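Local coordinates for PilO protein (PDB 2RJZ) that pairs with PilN through its periplasmic part to form the inner-membrane foundation of the complex that assembles type IV pili, at residues E26-F31 with Q74-L79; E49-T54 with S97-L102; E64-P69 with P80-V85; I105-D110 with K131-N136. All coordinates share one frame; numbering follows the deposited sequence.

Interaction 1 (E26-F31 with Q74-L79); sequences EMEESF and QFYIEL
Glu28, Glu29 and Phe31 of helix 17-36, within the predicted coiled coil, meet Phe75 and Tyr76 where strand 76-87 begins. The main element is a T-shaped pair: the edge of Phe31 points at the face of Tyr76, with planes at 75° and centroids 5.1 Å apart. The closest atoms are Phe31 CD2 and Tyr76 CD2, at 3.7 Å. Tyr76 offers this face because its CG sits between backbone N and carbonyl carbon (chi1 69°). Around Phe75, Glu29 CB makes a CH-pi contact 4.2 Å from the ring centroid, while Gln74 CG lies over the opposite face. Glu29's carboxylate stacks near the ring's far rim, with OE2 4.0 Å from Phe75 CE1. Glu28 OE1 only brushes Tyr76 CE2; its polar partner is Lys4. Met27 and Phe31 also pack on Phe31 and Met27 of the second subunit, and Phe31 makes an edge-to-face contact with Tyr133. The arrangement is a coiled-coil helix joined by an aromatic cluster to one end of an antiparallel sheet.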
loop_
_atom_site.group_PDB
_atom_site.type_symbol
_atom_site.label_atom_id
_atom_site.label_comp_id
_atom_site.label_asym_id
_atom_site.label_seq_id
_atom_site.Cartn_x
_atom_site.Cartn_y
_atom_site.Cartn_z
ATOM N N GLU A 26 6.036 -15.619 12.589
ATOM C CA GLU A 26 4.805 -16.381 12.283
ATOM C C GLU A 26 3.853 -15.718 11.244
ATOM O O GLU A 26 3.230 -16.398 10.419
ATOM C CB GLU A 26 4.059 -16.698 13.571
ATOM C CG GLU A 26 4.612 -17.973 14.281
ATOM C CD GLU A 26 4.370 -17.992 15.797
ATOM O OE1 GLU A 26 3.301 -17.496 16.250
ATOM O OE2 GLU A 26 5.257 -18.510 16.536
ATOM N N MET A 27 3.752 -14.387 11.293
ATOM C CA MET A 27 3.072 -13.620 10.251
ATOM C C MET A 27 3.747 -13.878 8.898
ATOM O O MET A 27 3.079 -14.194 7.904
ATOM C CB MET A 27 3.079 -12.126 10.599
ATOM C CG MET A 27 2.009 -11.332 9.905
ATOM S SD MET A 27 1.917 -9.584 10.347
ATOM C CE MET A 27 0.769 -9.158 9.056
ATOM N N GLU A 28 5.070 -13.740 8.869
ATOM C CA GLU A 28 5.842 -13.974 7.647
ATOM C C GLU A 28 5.692 -15.404 7.138
ATOM O O GLU A 28 5.470 -15.622 5.949
ATOM C CB GLU A 28 7.316 -13.657 7.877
ATOM C CG GLU A 28 7.522 -12.246 8.348
ATOM C CD GLU A 28 8.979 -11.901 8.495
ATOM O OE1 GLU A 28 9.705 -12.021 7.467
ATOM O OE2 GLU A 28 9.372 -11.512 9.632
ATOM N N GLU A 29 5.808 -16.371 8.043
ATOM C CA GLU A 29 5.709 -17.777 7.673
ATOM C C GLU A 29 4.323 -18.077 7.075
ATOM O O GLU A 29 4.207 -18.751 6.040
ATOM C CB GLU A 29 6.020 -18.679 8.885
ATOM C CG GLU A 29 6.177 -20.161 8.528
ATOM C CD GLU A 29 6.981 -20.942 9.578
ATOM O OE1 GLU A 29 7.018 -20.506 10.767
ATOM O OE2 GLU A 29 7.571 -21.986 9.203
ATOM N N SER A 30 3.284 -17.558 7.727
ATOM C CA SER A 30 1.928 -17.656 7.218
ATOM C C SER A 30 1.746 -16.999 5.859
ATOM O O SER A 30 1.071 -17.545 4.996
ATOM C CB SER A 30 0.941 -17.082 8.228
ATOM O OG SER A 30 0.944 -17.918 9.376
ATOM N N PHE A 31 2.362 -15.845 5.655
ATOM C CA PHE A 31 2.274 -15.173 4.370
ATOM C C PHE A 31 2.897 -16.068 3.286
ATOM O O PHE A 31 2.308 -16.259 2.242
ATOM C CB PHE A 31 2.941 -13.793 4.449
ATOM C CG PHE A 31 2.864 -12.978 3.164
ATOM C CD1 PHE A 31 1.643 -12.765 2.504
ATOM C CD2 PHE A 31 4.010 -12.397 2.646
ATOM C CE1 PHE A 31 1.574 -11.959 1.343
ATOM C CE2 PHE A 31 3.969 -11.623 1.484
ATOM C CZ PHE A 31 2.746 -11.408 0.826
ATOM N N GLN A 74 12.929 -14.259 4.655
ATOM C CA GLN A 74 13.033 -15.672 4.996
ATOM C C GLN A 74 12.018 -16.560 4.264
ATOM O O GLN A 74 12.393 -17.601 3.706
ATOM C CB GLN A 74 12.952 -15.884 6.523
ATOM C CG GLN A 74 13.440 -17.287 6.931
ATOM C CD GLN A 74 13.408 -17.556 8.444
ATOM O OE1 GLN A 74 12.895 -16.754 9.237
ATOM N NE2 GLN A 74 13.954 -18.703 8.835
ATOM N N PHE A 75 10.745 -16.162 4.254
ATOM C CA PHE A 75 9.703 -17.056 3.738
ATOM C C PHE A 75 9.027 -16.604 2.442
ATOM O O PHE A 75 8.151 -17.293 1.915
ATOM C CB PHE A 75 8.672 -17.375 4.834
ATOM C CG PHE A 75 9.284 -17.984 6.078
ATOM C CD1 PHE A 75 9.686 -19.306 6.093
ATOM C CD2 PHE A 75 9.454 -17.229 7.220
ATOM C CE1 PHE A 75 10.267 -19.872 7.232
ATOM C CE2 PHE A 75 10.008 -17.771 8.349
ATOM C CZ PHE A 75 10.423 -19.089 8.365
ATOM N N TYR A 76 9.423 -15.442 1.940
ATOM C CA TYR A 76 8.843 -14.895 0.724
ATOM C C TYR A 76 9.854 -13.970 0.087
ATOM O O TYR A 76 10.768 -13.465 0.745
ATOM C CB TYR A 76 7.512 -14.160 0.999
ATOM C CG TYR A 76 7.675 -12.872 1.787
ATOM C CD1 TYR A 76 7.878 -11.663 1.151
ATOM C CD2 TYR A 76 7.630 -12.882 3.186
ATOM C CE1 TYR A 76 8.041 -10.480 1.887
ATOM C CE2 TYR A 76 7.798 -11.727 3.916
ATOM C CZ TYR A 76 8.003 -10.537 3.269
ATOM O OH TYR A 76 8.160 -9.399 4.012
ATOM N N ILE A 77 9.686 -13.777 -1.214
ATOM C CA ILE A 77 10.534 -12.906 -2.000
ATOM C C ILE A 77 9.639 -11.831 -2.628
ATOM O O ILE A 77 8.571 -12.145 -3.167
ATOM C CB ILE A 77 11.278 -13.735 -3.094
ATOM C CG1 ILE A 77 12.072 -14.872 -2.435
ATOM C CG2 ILE A 77 12.197 -12.836 -3.973
ATOM C CD1 ILE A 77 12.454 -16.003 -3.392
ATOM N N GLU A 78 10.046 -10.576 -2.523
ATOM C CA GLU A 78 9.288 -9.505 -3.133
ATOM C C GLU A 78 9.875 -9.141 -4.487
ATOM O O GLU A 78 11.090 -9.218 -4.707
ATOM C CB GLU A 78 9.119 -8.285 -2.211
ATOM C CG GLU A 78 10.338 -7.423 -2.085
ATOM C CD GLU A 78 10.178 -6.245 -1.123
ATOM O OE1 GLU A 78 9.665 -6.433 0.021
ATOM O OE2 GLU A 78 10.612 -5.130 -1.530
ATOM N N LEU A 79 8.974 -8.783 -5.399
ATOM C CA LEU A 79 9.350 -8.455 -6.754
ATOM C C LEU A 79 8.782 -7.066 -7.047
ATOM O O LEU A 79 7.595 -6.944 -7.289
ATOM C CB LEU A 79 8.803 -9.528 -7.718
ATOM C CG LEU A 79 9.172 -11.038 -7.527
ATOM C CD1 LEU A 79 8.427 -11.834 -6.409
ATOM C CD2 LEU A 79 8.993 -11.805 -8.845
#

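Interaction 2 (E49-T54 with S97-L102)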
loop_
_atom_site.group_PDB
_atom_site.type_symbol
_atom_site.label_atom_id
_atom_site.label_comp_id
_atom_site.label_asym_id
_atom_site.label_seq_id
_atom_site.Cartn_x
_atom_site.Cartn_y
_atom_site.Cartn_z
ATOM N N GLU A 49 -0.145 -8.422 -17.426
ATOM C CA GLU A 49 -1.293 -8.393 -18.333
ATOM C C GLU A 49 -2.492 -7.628 -17.721
ATOM O O GLU A 49 -3.121 -6.832 -18.399
ATOM C CB GLU A 49 -1.716 -9.825 -18.679
ATOM C CG GLU A 49 -2.980 -9.872 -19.498
ATOM C CD GLU A 49 -3.680 -11.199 -19.421
ATOM O OE1 GLU A 49 -3.505 -11.921 -18.405
ATOM O OE2 GLU A 49 -4.426 -11.516 -20.373
ATOM N N ASP A 50 -2.820 -7.900 -16.456
ATOM C CA ASP A 50 -3.959 -7.226 -15.792
ATOM C C ASP A 50 -3.689 -5.763 -15.539
ATOM O O ASP A 50 -4.565 -4.927 -15.742
ATOM C CB ASP A 50 -4.282 -7.885 -14.453
ATOM C CG ASP A 50 -4.981 -9.205 -14.619
ATOM O OD1 ASP A 50 -5.568 -9.399 -15.699
ATOM O OD2 ASP A 50 -4.951 -10.043 -13.678
ATOM N N ILE A 51 -2.477 -5.452 -15.091
ATOM C CA ILE A 51 -2.082 -4.055 -14.921
ATOM C C ILE A 51 -2.264 -3.317 -16.231
ATOM O O ILE A 51 -2.835 -2.232 -16.250
ATOM C CB ILE A 51 -0.630 -3.909 -14.353
ATOM C CG1 ILE A 51 -0.602 -4.383 -12.898
ATOM C CG2 ILE A 51 -0.109 -2.448 -14.456
ATOM C CD1 ILE A 51 0.774 -4.504 -12.304
ATOM N N THR A 52 -1.829 -3.927 -17.333
ATOM C CA THR A 52 -1.815 -3.233 -18.647
ATOM C C THR A 52 -3.242 -2.962 -19.130
ATOM O O THR A 52 -3.585 -1.859 -19.576
ATOM C CB THR A 52 -0.964 -4.040 -19.700
ATOM O OG1 THR A 52 0.372 -4.158 -19.205
ATOM C CG2 THR A 52 -0.901 -3.301 -21.027
ATOM N N ARG A 53 -4.077 -3.985 -18.977
ATOM C CA ARG A 53 -5.456 -3.920 -19.358
ATOM C C ARG A 53 -6.203 -2.892 -18.515
ATOM O O ARG A 53 -7.043 -2.152 -19.035
ATOM C CB ARG A 53 -6.071 -5.307 -19.192
ATOM C CG ARG A 53 -7.477 -5.429 -19.716
ATOM C CD ARG A 53 -7.955 -6.916 -19.708
ATOM N NE ARG A 53 -6.874 -7.892 -19.957
ATOM C CZ ARG A 53 -6.563 -8.393 -21.148
ATOM N NH1 ARG A 53 -7.229 -7.997 -22.229
ATOM N NH2 ARG A 53 -5.577 -9.287 -21.263
ATOM N N THR A 54 -5.884 -2.836 -17.217
ATOM C CA THR A 54 -6.519 -1.879 -16.286
ATOM C C THR A 54 -6.158 -0.458 -16.666
ATOM O O THR A 54 -7.009 0.442 -16.643
ATOM C CB THR A 54 -6.090 -2.127 -14.815
ATOM O OG1 THR A 54 -6.375 -3.483 -14.462
ATOM C CG2 THR A 54 -6.851 -1.178 -13.832
ATOM N N SER A 97 -6.811 2.517 -8.307
ATOM C CA SER A 97 -7.896 1.830 -7.630
ATOM C C SER A 97 -8.212 0.467 -8.278
ATOM O O SER A 97 -8.526 -0.479 -7.578
ATOM C CB SER A 97 -9.148 2.725 -7.604
ATOM O OG SER A 97 -10.185 2.055 -6.915
ATOM N N GLY A 98 -8.138 0.371 -9.604
ATOM C CA GLY A 98 -8.452 -0.890 -10.290
ATOM C C GLY A 98 -7.368 -1.942 -10.056
ATOM O O GLY A 98 -7.673 -3.141 -9.881
ATOM N N VAL A 99 -6.103 -1.501 -10.049
ATOM C CA VAL A 99 -4.982 -2.403 -9.812
ATOM C C VAL A 99 -5.115 -2.967 -8.398
ATOM O O VAL A 99 -4.859 -4.155 -8.163
ATOM C CB VAL A 99 -3.614 -1.707 -9.985
ATOM C CG1 VAL A 99 -2.471 -2.543 -9.407
ATOM C CG2 VAL A 99 -3.334 -1.402 -11.428
ATOM N N SER A 100 -5.540 -2.132 -7.454
ATOM C CA SER A 100 -5.540 -2.597 -6.065
ATOM C C SER A 100 -6.708 -3.540 -5.805
ATOM O O SER A 100 -6.649 -4.340 -4.864
ATOM C CB SER A 100 -5.468 -1.439 -5.053
ATOM O OG SER A 100 -6.635 -0.632 -5.150
ATOM N N SER A 101 -7.729 -3.471 -6.673
ATOM C CA SER A 101 -8.885 -4.398 -6.671
ATOM C C SER A 101 -8.735 -5.648 -7.538
ATOM O O SER A 101 -9.737 -6.356 -7.748
ATOM C CB SER A 101 -10.167 -3.679 -7.143
ATOM O OG SER A 101 -10.406 -2.482 -6.427
ATOM N N LEU A 102 -7.533 -5.914 -8.061
ATOM C CA LEU A 102 -7.288 -7.093 -8.901
ATOM C C LEU A 102 -7.236 -8.400 -8.103
ATOM O O LEU A 102 -6.821 -8.402 -6.933
ATOM C CB LEU A 102 -5.955 -6.963 -9.644
ATOM C CG LEU A 102 -5.779 -5.952 -10.780
ATOM C CD1 LEU A 102 -4.295 -5.914 -11.239
ATOM C CD2 LEU A 102 -6.701 -6.278 -11.936
#
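The peptide group between Gly98 and Val99 takes the methyl of Thr54 over one face: Thr54 CG2 is 3.9 Å from Gly98 C and equally far from Val99 N. At the other flat group, the guanidinium of Arg53, the carboxyl carbon of Glu49 lies at the edge, in plane, and Arg53 NH2 forms a salt bridge with Glu49 OE2 along the same helix. Thr54 is oriented by its hydroxyl (chi1 -55°), which donates to Asp50 O at 2.6 Å from above the carbonyl plane. Thr54 N bonds the same oxygen from the opposite face. That grip directs CG2 at Gly98, whose lack of a side chain permits the close approach of helices 43-57 and 89-100. These are the two helices of an alpha-beta-beta repeat topology, a circularly permuted ferredoxin-like fold. Leu102, just past the end of helix 89-100, straddles the neighbouring turn: Leu102 CD1 meets Asp50 CB at 3.8 Å, and Leu102 CD2 lies 3.8 Å from Thr54 OG1. Deeper in, Ile51 CG1 packs loosely on Val99 CG2, 4.3 Å away, and Phe95 touches both Ile51 and Thr54. The carboxylate of Asp50 turns to a salt bridge with Arg104.

Interaction 3 (E64-P69 with P80-V85); sequences EIKLLP and PIQISV
Ile65 and Ile81 mark the closely packed side of this pairing, their side chains lying next to each other and pointing the same way, with Ile65 CG2 3.7 Å from Ile81 CG2. Ile83 CD1 comes to the same methyl more loosely. Leu47 and Leu48 of helix 43-57 cover this face. Between the two strands, Lys66 and Gln82 form a hydrogen-bonded antiparallel pair: Lys66 N to Gln82 O and Gln82 N to Lys66 O are both 2.8 Å, each donor in the plane of its acceptor carbonyl. Leu68 N continues the ladder to Pro80 O, where Leu68 CD1 also rests on Pro80 CB. The ladder slackens at Glu64: Ser84 N still reaches Glu64 O at 3.0 Å and nearly straight, 175°, but the return bond from Glu64 N to Ser84 O is weak. The face bearing Glu64, Lys66, Gln82 and Ser84 is polar and more open to solvent. Glu64 OE1 and Gln82 NE2 do not bond directly; a water bridges them, giving a hydrogen to Glu64 OE1 at 2.6 Å, weakly accepting from Gln82 NE2 and bonding Ser84 OG at 2.9 Å. Lys66, extended throughout, leads its amine away. An apolar face under a helix and a polar, hydrated face make this an amphipathic beta hairpin, whose strand 61-72 is outermost in the chain's four-stranded sheet.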
loop_
_atom_site.group_PDB
_atom_site.type_symbol
_atom_site.label_atom_id
_atom_site.label_comp_id
_atom_site.label_asym_id
_atom_site.label_seq_id
_atom_site.Cartn_x
_atom_site.Cartn_y
_atom_site.Cartn_z
ATOM N N GLU A 64 6.416 2.607 -19.729
ATOM C CA GLU A 64 7.468 1.724 -19.222
ATOM C C GLU A 64 7.002 0.851 -18.057
ATOM O O GLU A 64 6.213 1.269 -17.191
ATOM C CB GLU A 64 8.717 2.538 -18.847
ATOM C CG GLU A 64 9.781 1.770 -18.107
ATOM C CD GLU A 64 10.911 2.684 -17.636
ATOM O OE1 GLU A 64 10.958 3.043 -16.420
ATOM O OE2 GLU A 64 11.744 3.076 -18.495
ATOM N N ILE A 65 7.470 -0.388 -18.075
ATOM C CA ILE A 65 7.366 -1.283 -16.938
ATOM C C ILE A 65 8.761 -1.755 -16.629
ATOM O O ILE A 65 9.438 -2.401 -17.477
ATOM C CB ILE A 65 6.531 -2.519 -17.224
ATOM C CG1 ILE A 65 5.091 -2.131 -17.532
ATOM C CG2 ILE A 65 6.605 -3.470 -16.022
ATOM C CD1 ILE A 65 4.346 -3.206 -18.261
ATOM N N LYS A 66 9.194 -1.435 -15.417
ATOM C CA LYS A 66 10.547 -1.698 -15.025
ATOM C C LYS A 66 10.516 -2.681 -13.877
ATOM O O LYS A 66 9.952 -2.399 -12.793
ATOM C CB LYS A 66 11.227 -0.398 -14.632
ATOM C CG LYS A 66 12.700 -0.537 -14.415
ATOM C CD LYS A 66 13.359 0.787 -14.088
ATOM C CE LYS A 66 14.872 0.562 -13.801
ATOM N NZ LYS A 66 15.517 1.648 -12.967
ATOM N N LEU A 67 11.086 -3.855 -14.128
ATOM C CA LEU A 67 11.184 -4.888 -13.109
ATOM C C LEU A 67 12.495 -4.663 -12.399
ATOM O O LEU A 67 13.538 -4.554 -13.026
ATOM C CB LEU A 67 11.128 -6.282 -13.725
ATOM C CG LEU A 67 9.786 -6.991 -13.821
ATOM C CD1 LEU A 67 8.849 -6.348 -14.854
ATOM C CD2 LEU A 67 10.013 -8.453 -14.163
ATOM N N LEU A 68 12.424 -4.551 -11.089
ATOM C CA LEU A 68 13.579 -4.235 -10.287
ATOM C C LEU A 68 14.095 -5.517 -9.608
ATOM O O LEU A 68 13.406 -6.524 -9.584
ATOM C CB LEU A 68 13.193 -3.160 -9.265
ATOM C CG LEU A 68 12.693 -1.774 -9.703
ATOM C CD1 LEU A 68 12.169 -1.006 -8.490
ATOM C CD2 LEU A 68 13.808 -0.981 -10.378
ATOM N N PRO A 69 15.319 -5.496 -9.076
ATOM C CA PRO A 69 15.853 -6.688 -8.379
ATOM C C PRO A 69 14.939 -7.249 -7.273
ATOM O O PRO A 69 14.405 -6.490 -6.458
ATOM C CB PRO A 69 17.164 -6.190 -7.752
ATOM C CG PRO A 69 17.508 -4.884 -8.456
ATOM C CD PRO A 69 16.273 -4.372 -9.137
ATOM N N PRO A 80 9.628 -6.017 -6.977
ATOM C CA PRO A 80 9.206 -4.627 -7.220
ATOM C C PRO A 80 9.093 -4.315 -8.705
ATOM O O PRO A 80 10.010 -4.607 -9.478
ATOM C CB PRO A 80 10.331 -3.774 -6.584
ATOM C CG PRO A 80 11.309 -4.773 -5.942
ATOM C CD PRO A 80 11.062 -6.095 -6.618
ATOM N N ILE A 81 7.960 -3.731 -9.086
ATOM C CA ILE A 81 7.676 -3.361 -10.454
ATOM C C ILE A 81 7.326 -1.873 -10.474
ATOM O O ILE A 81 6.307 -1.447 -9.896
ATOM C CB ILE A 81 6.459 -4.138 -10.973
ATOM C CG1 ILE A 81 6.675 -5.652 -10.839
ATOM C CG2 ILE A 81 6.104 -3.727 -12.405
ATOM C CD1 ILE A 81 5.375 -6.441 -10.749
ATOM N N GLN A 82 8.157 -1.089 -11.152
ATOM C CA GLN A 82 7.894 0.324 -11.351
ATOM C C GLN A 82 7.155 0.611 -12.660
ATOM O O GLN A 82 7.646 0.276 -13.745
ATOM C CB GLN A 82 9.207 1.094 -11.308
ATOM C CG GLN A 82 9.016 2.585 -11.396
ATOM C CD GLN A 82 10.301 3.289 -11.761
ATOM O OE1 GLN A 82 11.335 3.071 -11.125
ATOM N NE2 GLN A 82 10.255 4.125 -12.805
ATOM N N ILE A 83 5.971 1.219 -12.543
ATOM C CA ILE A 83 5.113 1.517 -13.666
ATOM C C ILE A 83 5.081 3.022 -13.974
ATOM O O ILE A 83 4.757 3.839 -13.077
ATOM C CB ILE A 83 3.633 1.149 -13.366
ATOM C CG1 ILE A 83 3.468 -0.151 -12.579
ATOM C CG2 ILE A 83 2.791 1.140 -14.634
ATOM C CD1 ILE A 83 4.105 -1.306 -13.197
ATOM N N SER A 84 5.341 3.370 -15.239
ATOM C CA SER A 84 5.148 4.721 -15.761
ATOM C C SER A 84 3.997 4.790 -16.750
ATOM O O SER A 84 4.007 4.114 -17.790
ATOM C CB SER A 84 6.411 5.228 -16.472
ATOM O OG SER A 84 7.490 5.346 -15.562
ATOM N N VAL A 85 3.026 5.630 -16.439
ATOM C CA VAL A 85 1.856 5.828 -17.279
ATOM C C VAL A 85 1.626 7.333 -17.484
ATOM O O VAL A 85 2.203 8.157 -16.771
ATOM C CB VAL A 85 0.595 5.171 -16.661
ATOM C CG1 VAL A 85 0.760 3.688 -16.640
ATOM C CG2 VAL A 85 0.347 5.668 -15.243
HETATM O O HOH W 1 8.918 2.869 -14.837
#

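Interaction 4 (I105-D110 with K131-N136); sequences IVTLHD and KTYRYN. With SO4 (sulfate ion), chain C.
Thr107 OG1 lies between Tyr133 OH and His109 NE2, hydrogen-bonded to both at a short 2.5 Å. Tyr133 takes the threonine oxygen at its ring edge, in plane. Over one face of His109 runs the extended Lys131 chain, with Lys131 CE centred above the ring in a CH-pi contact at 4.2 Å and Lys131 CD 3.5 Å from His109 NE2. The backbone beneath is the beta hairpin of strands 106-115 and 124-135, where Thr107 N to Lys131 O (3.0 Å) and Lys131 N to Thr107 O (2.9 Å) fix the two side chains on one face of the sheet. Beyond the pair, Thr132 OG1, anti to its own N (chi1 -163°), donates to Ile105 O at 2.7 Å, nearly straight onto the carbonyl. Ile105 CG2 packs on Tyr133 CD2. Farther out, Lys131 NZ has a salt bridge with Glu78 and an implausibly short, and so doubtful, approach to a sulfate, probably from the crystallisation liquor, which Ser2 N also holds.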
loop_
_atom_site.group_PDB
_atom_site.type_symbol
_atom_site.label_atom_id
_atom_site.label_comp_id
_atom_site.label_asym_id
_atom_site.label_seq_id
_atom_site.Cartn_x
_atom_site.Cartn_y
_atom_site.Cartn_z
ATOM N N ILE A 105 -2.070 -10.906 -5.770
ATOM C CA ILE A 105 -1.374 -10.480 -4.571
ATOM C C ILE A 105 -0.422 -9.370 -5.040
ATOM O O ILE A 105 0.685 -9.631 -5.512
ATOM C CB ILE A 105 -0.564 -11.647 -3.883
ATOM C CG1 ILE A 105 -1.414 -12.922 -3.674
ATOM C CG2 ILE A 105 0.137 -11.139 -2.613
ATOM C CD1 ILE A 105 -2.746 -12.736 -2.974
ATOM N N VAL A 106 -0.901 -8.135 -4.964
ATOM C CA VAL A 106 -0.146 -6.983 -5.445
ATOM C C VAL A 106 -0.392 -5.804 -4.500
ATOM O O VAL A 106 -1.534 -5.509 -4.167
ATOM C CB VAL A 106 -0.478 -6.632 -6.929
ATOM C CG1 VAL A 106 -1.963 -6.332 -7.116
ATOM C CG2 VAL A 106 0.394 -5.478 -7.426
ATOM N N THR A 107 0.683 -5.176 -4.039
ATOM C CA THR A 107 0.549 -4.021 -3.173
ATOM C C THR A 107 1.102 -2.811 -3.928
ATOM O O THR A 107 1.999 -2.950 -4.786
ATOM C CB THR A 107 1.293 -4.221 -1.836
ATOM O OG1 THR A 107 2.669 -4.511 -2.094
ATOM C CG2 THR A 107 0.686 -5.350 -1.019
ATOM N N LEU A 108 0.563 -1.644 -3.622
ATOM C CA LEU A 108 0.990 -0.410 -4.268
ATOM C C LEU A 108 1.677 0.477 -3.262
ATOM O O LEU A 108 1.328 0.480 -2.072
ATOM C CB LEU A 108 -0.192 0.308 -4.931
ATOM C CG LEU A 108 -0.868 -0.501 -6.043
ATOM C CD1 LEU A 108 -2.140 0.185 -6.487
ATOM C CD2 LEU A 108 0.067 -0.630 -7.234
ATOM N N HIS A 109 2.688 1.213 -3.727
ATOM C CA HIS A 109 3.565 1.941 -2.789
ATOM C C HIS A 109 3.714 3.401 -3.183
ATOM O O HIS A 109 2.720 4.001 -3.578
ATOM C CB HIS A 109 4.855 1.164 -2.557
ATOM C CG HIS A 109 4.586 -0.249 -2.132
ATOM N ND1 HIS A 109 4.528 -0.638 -0.807
ATOM C CD2 HIS A 109 4.273 -1.349 -2.863
ATOM C CE1 HIS A 109 4.208 -1.918 -0.740
ATOM N NE2 HIS A 109 4.050 -2.373 -1.977
ATOM N N ASP A 110 4.904 3.974 -3.085
ATOM C CA ASP A 110 5.090 5.348 -3.451
ATOM C C ASP A 110 4.821 5.620 -4.935
ATOM O O ASP A 110 4.998 4.752 -5.806
ATOM C CB ASP A 110 6.480 5.832 -3.007
ATOM C CG ASP A 110 6.669 5.743 -1.481
ATOM O OD1 ASP A 110 5.665 5.537 -0.756
ATOM O OD2 ASP A 110 7.817 5.870 -1.007
ATOM N N LYS A 131 4.334 -4.051 -6.002
ATOM C CA LYS A 131 5.111 -5.219 -5.619
ATOM C C LYS A 131 4.258 -6.431 -5.668
ATOM O O LYS A 131 3.073 -6.412 -5.335
ATOM C CB LYS A 131 5.667 -5.121 -4.195
ATOM C CG LYS A 131 6.794 -4.167 -4.021
ATOM C CD LYS A 131 7.068 -4.007 -2.550
ATOM C CE LYS A 131 8.098 -2.919 -2.347
ATOM N NZ LYS A 131 8.493 -2.844 -0.928
ATOM N N THR A 132 4.887 -7.514 -6.081
ATOM C CA THR A 132 4.273 -8.786 -5.908
ATOM C C THR A 132 5.273 -9.686 -5.167
ATOM O O THR A 132 6.423 -9.292 -4.917
ATOM C CB THR A 132 3.756 -9.361 -7.244
ATOM O OG1 THR A 132 2.821 -10.422 -6.953
ATOM C CG2 THR A 132 4.925 -9.854 -8.133
ATOM N N TYR A 133 4.825 -10.887 -4.830
ATOM C CA TYR A 133 5.517 -11.729 -3.893
ATOM C C TYR A 133 5.403 -13.204 -4.307
ATOM O O TYR A 133 4.398 -13.644 -4.893
ATOM C CB TYR A 133 4.939 -11.539 -2.473
ATOM C CG TYR A 133 4.802 -10.079 -2.026
ATOM C CD1 TYR A 133 5.765 -9.470 -1.191
ATOM C CD2 TYR A 133 3.712 -9.313 -2.452
ATOM C CE1 TYR A 133 5.609 -8.125 -0.787
ATOM C CE2 TYR A 133 3.557 -7.999 -2.080
ATOM C CZ TYR A 133 4.494 -7.404 -1.251
ATOM O OH TYR A 133 4.270 -6.084 -0.923
ATOM N N ARG A 134 6.434 -13.970 -3.970
ATOM C CA ARG A 134 6.353 -15.414 -4.124
ATOM C C ARG A 134 6.996 -16.093 -2.920
ATOM O O ARG A 134 7.836 -15.489 -2.243
ATOM C CB ARG A 134 7.005 -15.836 -5.437
ATOM C CG ARG A 134 8.509 -15.817 -5.423
ATOM C CD ARG A 134 9.042 -15.879 -6.856
ATOM N NE ARG A 134 10.467 -15.547 -6.954
ATOM C CZ ARG A 134 11.457 -16.428 -6.809
ATOM N NH1 ARG A 134 11.180 -17.707 -6.520
ATOM N NH2 ARG A 134 12.723 -16.030 -6.942
ATOM N N TYR A 135 6.595 -17.331 -2.651
ATOM C CA TYR A 135 7.261 -18.149 -1.641
ATOM C C TYR A 135 8.783 -18.198 -1.845
ATOM O O TYR A 135 9.252 -18.385 -2.971
ATOM C CB TYR A 135 6.702 -19.562 -1.683
ATOM C CG TYR A 135 7.365 -20.518 -0.734
ATOM C CD1 TYR A 135 7.335 -20.284 0.642
ATOM C CD2 TYR A 135 8.014 -21.673 -1.203
ATOM C CE1 TYR A 135 7.922 -21.149 1.529
ATOM C CE2 TYR A 135 8.620 -22.566 -0.308
ATOM C CZ TYR A 135 8.566 -22.287 1.056
ATOM O OH TYR A 135 9.144 -23.129 1.980
ATOM N N ASN A 136 9.551 -18.022 -0.768
ATOM C CA ASN A 136 10.999 -18.183 -0.851
ATOM C C ASN A 136 11.399 -19.656 -0.930
ATOM O O ASN A 136 11.739 -20.259 0.085
ATOM C CB ASN A 136 11.747 -17.488 0.304
ATOM C CG ASN A 136 13.275 -17.588 0.151
ATOM O OD1 ASN A 136 13.777 -18.387 -0.650
ATOM N ND2 ASN A 136 14.012 -16.766 0.893
HETATM S S SO4 C . 8.322 0.198 0.395
HETATM O O1 SO4 C . 8.467 0.458 -1.048
HETATM O O2 SO4 C . 7.984 -1.199 0.687
HETATM O O3 SO4 C . 9.600 0.469 1.064
HETATM O O4 SO4 C . 7.238 1.037 0.937
#

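Interactions 3 and 4 are ladders within one antiparallel sheet, each a hairpin, and strand 76-87, used by interactions 1 and 3, pairs with strand 124-135 of interaction 4. All four are partly buried: interaction 3, with an edge strand and bridging water, has the most exposed residues, four of eleven touching, while interactions 2 and 4 have none. The centre of interaction 4 lies nearest the chain's centre, about 5 Å from it, amid hydroxyls, a histidine and a lysine. Interaction 1 sets a helix on the start of a strand through aromatics, interaction 2 a helix on a helix end, methyl on glycine. Val99 packs on Leu108, joining interactions 2 and 4. All but interaction 3 reach the second subunit.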